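Local coordinates for integron cassette protein Vpc_cass2 (Vibrio paracholerae, PDB 3JRT) that is of unknown function but folds as an all-helical protein and is encoded by a mobile integron gene cassette, at residues L73-I78 / K121-H126. Residues are numbered along the deposited sequence; the frame is centred on the assembly and turned at random.
Sequences LCVYSI and KKLRNH
Leu123 meets Val75 and Tyr76 where two helices of this all-helical fold cross steeply, the short helix 118-128 and the long helix 64-91; segments 73-78 and 121-126 cross at -105° with their axes 9.2 Å apart. Leu123 points at the other helix and splits its two methyls between neighbours: CD1 packs against CG1 of Val75 at 4.3 Å, while CD2 lies near ring carbon CE1 of Tyr76. Leu123 also touches Glu146 of helix 140-151, so this buried side chain links three helices. Next comes Arg124, whose side chain starts away from 73-78 but runs along Val79, Ile80 and Arg83, one to two turns further along helix 64-91. Its guanidinium grips Asn125 side-on, NE and NH2 both donating to OD1 from one face of the amide; Arg124 NE to Asn125 OD1 is 3.0 Å, the donor 37° above the carbonyl plane. His126 closes the contact. A chi1 of 159°, which sets CG opposite the backbone N, brings the imidazole back towards Tyr76; the side chains of both residues touch Val143, while Tyr137 meets the imidazole with its own ring. The phenol oxygen arrives at the edge of the imidazole, near its plane, Tyr76 OH standing 3.2 Å from His126 CD2.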
# COMPACT_ATOMS: atom_id res chain seq x y z
N LEU A 73 -1.35 -6.42 -1.89
CA LEU A 73 -1.54 -5.05 -2.34
C LEU A 73 -2.75 -4.43 -1.66
O LEU A 73 -2.66 -3.35 -1.10
CB LEU A 73 -1.70 -4.96 -3.87
CG LEU A 73 -2.07 -3.57 -4.42
CD1 LEU A 73 -0.93 -2.59 -4.14
CD2 LEU A 73 -2.34 -3.60 -5.92
N CYS A 74 -3.89 -5.13 -1.71
CA CYS A 74 -5.14 -4.55 -1.21
C CYS A 74 -5.24 -4.60 0.31
O CYS A 74 -5.64 -3.64 0.97
CB CYS A 74 -6.34 -5.21 -1.88
SG CYS A 74 -6.36 -4.98 -3.68
N VAL A 75 -4.84 -5.73 0.87
CA VAL A 75 -4.88 -5.87 2.31
C VAL A 75 -3.95 -4.86 3.03
O VAL A 75 -4.36 -4.24 4.01
CB VAL A 75 -4.59 -7.32 2.71
CG1 VAL A 75 -4.20 -7.44 4.19
CG2 VAL A 75 -5.80 -8.20 2.34
N TYR A 76 -2.72 -4.71 2.56
CA TYR A 76 -1.82 -3.72 3.17
C TYR A 76 -2.46 -2.33 3.18
O TYR A 76 -2.37 -1.58 4.15
CB TYR A 76 -0.47 -3.69 2.45
CG TYR A 76 0.42 -4.88 2.79
CD1 TYR A 76 0.16 -5.65 3.91
CD2 TYR A 76 1.52 -5.22 2.01
CE1 TYR A 76 0.95 -6.74 4.24
CE2 TYR A 76 2.32 -6.32 2.32
CZ TYR A 76 2.03 -7.07 3.44
OH TYR A 76 2.80 -8.14 3.80
N SER A 77 -3.14 -1.99 2.10
CA SER A 77 -3.72 -0.67 2.02
C SER A 77 -4.87 -0.57 3.04
O SER A 77 -4.99 0.40 3.79
CB SER A 77 -4.21 -0.39 0.60
OG SER A 77 -4.82 0.88 0.53
N ILE A 78 -5.74 -1.57 3.06
CA ILE A 78 -6.80 -1.64 4.07
C ILE A 78 -6.26 -1.53 5.51
O ILE A 78 -6.77 -0.75 6.30
CB ILE A 78 -7.63 -2.92 3.90
CG1 ILE A 78 -8.45 -2.82 2.61
CG2 ILE A 78 -8.50 -3.18 5.14
CD1 ILE A 78 -9.03 -4.17 2.18
N LYS A 121 -3.15 -4.52 12.94
CA LYS A 121 -1.97 -3.79 13.37
C LYS A 121 -0.72 -4.58 13.02
O LYS A 121 0.26 -4.01 12.53
CB LYS A 121 -2.04 -3.55 14.88
CG LYS A 121 -1.19 -2.41 15.40
CD LYS A 121 -1.42 -2.22 16.90
CE LYS A 121 -0.80 -0.93 17.42
NZ LYS A 121 -1.24 -0.63 18.81
N LYS A 122 -0.75 -5.89 13.26
CA LYS A 122 0.40 -6.74 12.94
C LYS A 122 0.77 -6.64 11.46
O LYS A 122 1.94 -6.49 11.12
CB LYS A 122 0.10 -8.20 13.28
CG LYS A 122 -0.09 -8.49 14.75
CD LYS A 122 -0.02 -10.02 15.01
CE LYS A 122 -0.63 -10.37 16.35
NZ LYS A 122 -0.54 -11.84 16.66
N LEU A 123 -0.22 -6.72 10.58
CA LEU A 123 0.05 -6.60 9.15
C LEU A 123 0.55 -5.21 8.78
O LEU A 123 1.53 -5.06 8.04
CB LEU A 123 -1.20 -7.00 8.33
CG LEU A 123 -1.49 -8.51 8.37
CD1 LEU A 123 -2.95 -8.84 8.11
CD2 LEU A 123 -0.60 -9.23 7.37
N ARG A 124 -0.11 -4.18 9.30
CA ARG A 124 0.32 -2.81 9.05
C ARG A 124 1.80 -2.64 9.40
O ARG A 124 2.63 -2.20 8.58
CB ARG A 124 -0.53 -1.82 9.86
CG ARG A 124 -0.42 -0.35 9.38
CD ARG A 124 0.87 0.31 9.85
NE ARG A 124 1.00 0.24 11.31
CZ ARG A 124 0.45 1.12 12.15
NH1 ARG A 124 -0.29 2.12 11.68
NH2 ARG A 124 0.62 0.99 13.46
N ASN A 125 2.12 -3.02 10.64
CA ASN A 125 3.48 -2.88 11.16
C ASN A 125 4.54 -3.55 10.31
O ASN A 125 5.60 -2.97 10.05
CB ASN A 125 3.53 -3.40 12.59
CG ASN A 125 2.88 -2.44 13.56
OD1 ASN A 125 2.67 -1.27 13.23
ND2 ASN A 125 2.56 -2.93 14.77
N HIS A 126 4.25 -4.76 9.85
CA HIS A 126 5.20 -5.49 9.02
C HIS A 126 5.39 -4.77 7.70
O HIS A 126 6.52 -4.53 7.27
CB HIS A 126 4.68 -6.89 8.75
CG HIS A 126 5.28 -7.53 7.53
ND1 HIS A 126 6.57 -8.03 7.51
CD2 HIS A 126 4.77 -7.76 6.30
CE1 HIS A 126 6.82 -8.54 6.32
NE2 HIS A 126 5.74 -8.40 5.57